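Local coordinates for fatty acid/retinol binding protein protein 7, isoform A, confirmed BY transcript evidence (Caenorhabditis elegans, PDB 2W9Y) that probably binds fatty acids such as oleic acid, as a small, all-helical member of the nematode fatty-acid and retinol-binding family, at residues S25-D30 with P60-R65; K75-L80 with E86-L91. All coordinates share one frame; numbering follows the deposited sequence.

Contact 1 of 2, residues S25-D30 with P60-R65; sequences SSITAD and PELGKR
Arg65 reaches across from helix 60-75 and gives one guanidinium nitrogen to the hydroxyl of Ser26, where helix 18-26 gives way to a turn. The bond from Arg65 NH1 to Ser26 OG is 2.8 Å long, with an N-H...O angle of 147°. The oxygen is only 13° out of the guanidinium plane, so the flat group is met at its edge, near the plane, by a bent bond. Part of this geometry comes from the arginine chain, which runs out extended through chi2 and then turns at chi3 (-99°), bringing the head group round to the serine. Ser26 OG is hydrogen-bonded also to Phe23 O, three residues back; the hydroxyl therefore links the backbone of helix 18-26 to the arginine. The other terminal nitrogen, NH2, forms a salt bridge with Glu31, and two partners on different nitrogens should restrict rotation of the head group.

Beside this polar pair lies an apolar one. Ile27 and Leu62 cross at about a right angle and touch through their terminal methyls, Ile27 CD1 to Leu62 CD1, at 3.8 Å. The same leucine methyl also lies 3.7 Å above one face of the Arg65 guanidinium, displaced toward its rim, while Ile27 CD1 approaches that group obliquely, 4.1 Å from Arg65 NH1. Leu35 of helix 32-39 touches both Ile27 and Leu62 and continues the apolar layer. In this all-helical fatty-acid and retinol-binding fold, the turn leaving helix 18-26 is thus packed on the first turns of helix 60-75 through a buried aliphatic pair, with an arginine-to-serine hydrogen bond beside it.

Contact 2 of 2, residues K75-L80 with E86-L91; sequences KRLDGL and EYAKKL
Leu77 and Ala88 meet methyl to methyl, Leu77 CD2 lying 3.6 Å from Ala88 CB, and they are the two residues that lose most surface where the turn at 75-80 meets helix 82-104. The first torsion of the leucine (chi1 -55°) swings CG to the side of the backbone N, opposite the carbonyl, and chi2 is close to extended at 177°. In that conformation its two methyls part company: CD2 goes to the alanine, while CD1 lies loosely near Lys89 CE, at 4.5 Å. The Lys89 chain is itself extended beyond its first torsion.

Leu80 repeats the Leu77 conformation almost exactly, and its CD1 approaches the same alanine methyl more loosely, at 4.4 Å from Ala88 CB. One small side chain on the helix thus receives a methyl from each of two leucines. It illustrates how a small residue lets a loop come close to a helix: the CA atoms of Leu77 and Ala88 are 7.2 Å apart. Both leucines are carried by a helix-loop-helix connection between helix 60-75 and helix 82-104. Two successive turns shape that connection: a type I turn over Lys75 to Asp78, closed by a 3.1 Å bond from Asp78 N to Lys75 O, and a type II turn over Leu77 to Leu80, whose closing bond is weak. Gly79 occupies the position of positive phi (77°) in the second turn, a backbone shape that suits glycine.

Leu80 also packs on Ala130 and Leu131 of helix 125-134. The Arg76 guanidinium pairs instead with Glu19 and Asp137 in salt bridges, while the carbonyl oxygens of Arg76 and Asp78 both accept hydrogen bonds from Asn134 ND2.

In the fold
Followed from the N terminus, the chain first completes helix 18-26 and leaves it through 25-30; contact 1 then closes a long loop containing helices 32-39 and 51-58 when the start of helix 60-75 comes back to that exit. Contact 2 opens only at the far end of helix 60-75 and closes a much shorter loop, with just five residues between its segments, as the chain enters helix 82-104. The two therefore follow in series, neither nesting nor crossing. Their centres lie 26 Å apart on opposite sides of the chain's centre, and helix 60-75 spans the interval, tied to helix 18-26 near its beginning and leading into helix 82-104 at its end.

Contact 1 of 2, residues S25-D30 with P60-R65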
loop_
_atom_site.group_PDB
_atom_site.type_symbol
_atom_site.label_atom_id
_atom_site.label_comp_id
_atom_site.label_asym_id
_atom_site.label_seq_id
_atom_site.Cartn_x
_atom_site.Cartn_y
_atom_site.Cartn_z
ATOM N N SER A 25 10.778 4.283 0.763
ATOM C CA SER A 25 11.965 5.069 1.119
ATOM C C SER A 25 13.262 4.298 1.028
ATOM O O SER A 25 14.332 4.867 0.723
ATOM C CB SER A 25 11.843 5.533 2.576
ATOM O OG SER A 25 10.966 6.627 2.639
ATOM N N SER A 26 13.175 3.013 1.304
ATOM C CA SER A 26 14.335 2.171 1.392
ATOM C C SER A 26 14.873 1.818 0.011
ATOM O O SER A 26 16.036 1.414 -0.076
ATOM C CB SER A 26 14.034 0.890 2.187
ATOM O OG SER A 26 13.460 -0.139 1.368
ATOM N N ILE A 27 14.056 1.918 -1.054
ATOM C CA ILE A 27 14.420 1.426 -2.380
ATOM C C ILE A 27 15.607 2.231 -2.891
ATOM O O ILE A 27 15.514 3.453 -3.011
ATOM C CB ILE A 27 13.263 1.644 -3.416
ATOM C CG1 ILE A 27 11.995 0.878 -3.029
ATOM C CG2 ILE A 27 13.658 1.202 -4.827
ATOM C CD1 ILE A 27 12.272 -0.528 -2.539
ATOM N N THR A 28 16.703 1.545 -3.207
ATOM C CA THR A 28 17.911 2.184 -3.750
ATOM C C THR A 28 17.788 2.353 -5.255
ATOM O O THR A 28 16.857 1.826 -5.894
ATOM C CB THR A 28 19.152 1.295 -3.484
ATOM O OG1 THR A 28 18.941 0.021 -4.107
ATOM C CG2 THR A 28 19.430 1.079 -2.003
ATOM N N ALA A 29 18.764 3.034 -5.863
ATOM C CA ALA A 29 18.641 3.334 -7.270
ATOM C C ALA A 29 18.750 2.043 -8.057
ATOM O O ALA A 29 18.126 1.923 -9.147
ATOM C CB ALA A 29 19.753 4.319 -7.727
ATOM N N ASP A 30 19.532 1.086 -7.549
ATOM C CA ASP A 30 19.641 -0.195 -8.312
ATOM C C ASP A 30 18.465 -1.164 -8.051
ATOM O O ASP A 30 18.201 -2.060 -8.882
ATOM C CB ASP A 30 20.963 -0.917 -8.063
ATOM C CG ASP A 30 21.097 -1.400 -6.651
ATOM O OD1 ASP A 30 21.155 -0.555 -5.761
ATOM O OD2 ASP A 30 21.111 -2.631 -6.404
ATOM N N PRO A 60 16.947 -11.208 -3.632
ATOM C CA PRO A 60 16.410 -11.842 -2.431
ATOM C C PRO A 60 16.077 -10.834 -1.395
ATOM O O PRO A 60 14.994 -10.915 -0.797
ATOM C CB PRO A 60 17.565 -12.717 -1.967
ATOM C CG PRO A 60 18.071 -13.248 -3.292
ATOM C CD PRO A 60 17.991 -12.054 -4.263
ATOM N N GLU A 61 16.990 -9.895 -1.162
ATOM C CA GLU A 61 16.818 -8.953 -0.060
ATOM C C GLU A 61 15.685 -8.001 -0.282
ATOM O O GLU A 61 14.967 -7.663 0.651
ATOM C CB GLU A 61 18.107 -8.130 0.116
ATOM C CG GLU A 61 19.243 -8.962 0.639
ATOM C CD GLU A 61 19.077 -9.160 2.099
ATOM O OE1 GLU A 61 18.117 -8.522 2.626
ATOM O OE2 GLU A 61 19.874 -9.901 2.716
ATOM N N LEU A 62 15.540 -7.534 -1.522
ATOM C CA LEU A 62 14.384 -6.763 -1.867
ATOM C C LEU A 62 13.080 -7.539 -1.613
ATOM O O LEU A 62 12.099 -6.967 -1.086
ATOM C CB LEU A 62 14.474 -6.329 -3.350
ATOM C CG LEU A 62 13.540 -5.252 -3.832
ATOM C CD1 LEU A 62 13.644 -4.046 -2.875
ATOM C CD2 LEU A 62 13.847 -4.898 -5.318
ATOM N N GLY A 63 13.038 -8.813 -2.018
ATOM C CA GLY A 63 11.827 -9.632 -1.828
ATOM C C GLY A 63 11.506 -9.876 -0.348
ATOM O O GLY A 63 10.339 -9.910 0.068
ATOM N N LYS A 64 12.544 -10.060 0.438
ATOM C CA LYS A 64 12.386 -10.163 1.905
ATOM C C LYS A 64 11.697 -8.890 2.461
ATOM O O LYS A 64 10.742 -8.968 3.270
ATOM C CB LYS A 64 13.756 -10.389 2.605
ATOM C CG LYS A 64 13.696 -10.231 4.106
ATOM C CD LYS A 64 15.062 -10.193 4.809
ATOM C CE LYS A 64 15.630 -8.760 4.842
ATOM N NZ LYS A 64 14.948 -8.036 5.975
ATOM N N ARG A 65 12.209 -7.726 2.054
ATOM C CA ARG A 65 11.601 -6.448 2.494
ATOM C C ARG A 65 10.130 -6.275 2.012
ATOM O O ARG A 65 9.245 -5.840 2.794
ATOM C CB ARG A 65 12.482 -5.253 2.079
ATOM C CG ARG A 65 13.765 -5.008 2.899
ATOM C CD ARG A 65 14.286 -3.609 2.428
ATOM N NE ARG A 65 15.305 -3.893 1.485
ATOM C CZ ARG A 65 15.678 -3.166 0.456
ATOM N NH1 ARG A 65 15.097 -2.012 0.111
ATOM N NH2 ARG A 65 16.688 -3.648 -0.234
#

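Contact 2 of 2, residues K75-L80 with E86-L91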
loop_
_atom_site.group_PDB
_atom_site.type_symbol
_atom_site.label_atom_id
_atom_site.label_comp_id
_atom_site.label_asym_id
_atom_site.label_seq_id
_atom_site.Cartn_x
_atom_site.Cartn_y
_atom_site.Cartn_z
ATOM N N LYS A 75 -1.693 -7.594 10.195
ATOM C CA LYS A 75 -2.055 -7.327 11.585
ATOM C C LYS A 75 -3.215 -6.335 11.573
ATOM O O LYS A 75 -4.062 -6.340 12.466
ATOM C CB LYS A 75 -0.845 -6.741 12.339
ATOM C CG LYS A 75 -1.175 -6.440 13.764
ATOM C CD LYS A 75 0.020 -6.445 14.723
ATOM C CE LYS A 75 -0.508 -6.444 16.164
ATOM N NZ LYS A 75 -0.799 -7.770 16.822
ATOM N N ARG A 76 -3.241 -5.473 10.562
ATOM C CA ARG A 76 -4.171 -4.339 10.569
ATOM C C ARG A 76 -5.594 -4.858 10.397
ATOM O O ARG A 76 -6.540 -4.150 10.614
ATOM C CB ARG A 76 -3.830 -3.383 9.411
ATOM C CG ARG A 76 -2.462 -2.629 9.665
ATOM C CD ARG A 76 -1.982 -1.947 8.437
ATOM N NE ARG A 76 -0.677 -1.238 8.724
ATOM C CZ ARG A 76 -0.577 0.009 9.209
ATOM N NH1 ARG A 76 -1.647 0.801 9.430
ATOM N NH2 ARG A 76 0.647 0.513 9.440
ATOM N N LEU A 77 -5.744 -6.072 9.902
ATOM C CA LEU A 77 -7.124 -6.587 9.692
ATOM C C LEU A 77 -7.708 -7.300 10.927
ATOM O O LEU A 77 -8.938 -7.597 11.003
ATOM C CB LEU A 77 -7.179 -7.527 8.466
ATOM C CG LEU A 77 -6.667 -6.964 7.136
ATOM C CD1 LEU A 77 -6.718 -8.005 6.030
ATOM C CD2 LEU A 77 -7.555 -5.836 6.764
ATOM N N ASP A 78 -6.873 -7.585 11.893
ATOM C CA ASP A 78 -7.336 -8.419 13.048
ATOM C C ASP A 78 -8.504 -7.859 13.850
ATOM O O ASP A 78 -8.493 -6.678 14.246
ATOM C CB ASP A 78 -6.162 -8.738 14.038
ATOM C CG ASP A 78 -5.142 -9.746 13.456
ATOM O OD1 ASP A 78 -5.432 -10.438 12.429
ATOM O OD2 ASP A 78 -4.010 -9.849 14.030
ATOM N N GLY A 79 -9.515 -8.710 14.122
ATOM C CA GLY A 79 -10.609 -8.283 14.985
ATOM C C GLY A 79 -11.677 -7.378 14.424
ATOM O O GLY A 79 -12.715 -7.136 15.106
ATOM N N LEU A 80 -11.458 -6.914 13.178
ATOM C CA LEU A 80 -12.402 -6.051 12.494
ATOM C C LEU A 80 -13.688 -6.769 12.085
ATOM O O LEU A 80 -13.640 -7.962 11.811
ATOM C CB LEU A 80 -11.762 -5.382 11.266
ATOM C CG LEU A 80 -10.563 -4.435 11.452
ATOM C CD1 LEU A 80 -10.036 -3.905 10.089
ATOM C CD2 LEU A 80 -10.967 -3.256 12.369
ATOM N N GLU A 86 -13.951 -5.298 4.770
ATOM C CA GLU A 86 -14.221 -4.930 3.331
ATOM C C GLU A 86 -13.595 -3.567 2.963
ATOM O O GLU A 86 -12.994 -3.367 1.861
ATOM C CB GLU A 86 -15.722 -4.863 3.109
ATOM C CG GLU A 86 -16.154 -4.201 1.817
ATOM C CD GLU A 86 -17.688 -4.336 1.579
ATOM O OE1 GLU A 86 -18.494 -3.688 2.299
ATOM O OE2 GLU A 86 -18.087 -5.088 0.669
ATOM N N TYR A 87 -13.769 -2.607 3.862
ATOM C CA TYR A 87 -13.182 -1.285 3.687
ATOM C C TYR A 87 -11.666 -1.329 3.656
ATOM O O TYR A 87 -11.017 -0.747 2.757
ATOM C CB TYR A 87 -13.672 -0.338 4.827
ATOM C CG TYR A 87 -13.085 1.072 4.646
ATOM C CD1 TYR A 87 -13.637 1.993 3.728
ATOM C CD2 TYR A 87 -11.927 1.472 5.351
ATOM C CE1 TYR A 87 -13.014 3.270 3.513
ATOM C CE2 TYR A 87 -11.321 2.692 5.140
ATOM C CZ TYR A 87 -11.902 3.597 4.229
ATOM O OH TYR A 87 -11.275 4.802 4.056
ATOM N N ALA A 88 -11.070 -1.987 4.650
ATOM C CA ALA A 88 -9.604 -2.059 4.699
ATOM C C ALA A 88 -8.936 -2.724 3.465
ATOM O O ALA A 88 -7.890 -2.276 3.032
ATOM C CB ALA A 88 -9.155 -2.771 5.953
ATOM N N LYS A 89 -9.543 -3.788 2.933
ATOM C CA LYS A 89 -9.059 -4.422 1.686
ATOM C C LYS A 89 -9.150 -3.473 0.489
ATOM O O LYS A 89 -8.283 -3.491 -0.354
ATOM C CB LYS A 89 -9.863 -5.683 1.365
ATOM C CG LYS A 89 -9.556 -6.726 2.412
ATOM C CD LYS A 89 -10.386 -7.978 2.207
ATOM C CE LYS A 89 -9.861 -9.116 3.035
ATOM N NZ LYS A 89 -10.736 -10.304 2.810
ATOM N N LYS A 90 -10.182 -2.648 0.443
ATOM C CA LYS A 90 -10.241 -1.585 -0.606
ATOM C C LYS A 90 -9.141 -0.541 -0.408
ATOM O O LYS A 90 -8.568 -0.061 -1.413
ATOM C CB LYS A 90 -11.579 -0.874 -0.597
ATOM C CG LYS A 90 -12.721 -1.726 -1.202
ATOM C CD LYS A 90 -14.099 -1.344 -0.577
ATOM C CE LYS A 90 -14.822 -0.247 -1.327
ATOM N NZ LYS A 90 -16.079 0.211 -0.547
ATOM N N LEU A 91 -8.854 -0.200 0.860
ATOM C CA LEU A 91 -7.800 0.753 1.142
ATOM C C LEU A 91 -6.438 0.166 0.666
ATOM O O LEU A 91 -5.706 0.814 -0.091
ATOM C CB LEU A 91 -7.831 1.133 2.620
ATOM C CG LEU A 91 -6.797 2.162 3.118
ATOM C CD1 LEU A 91 -7.271 2.744 4.450
ATOM C CD2 LEU A 91 -5.365 1.539 3.308
#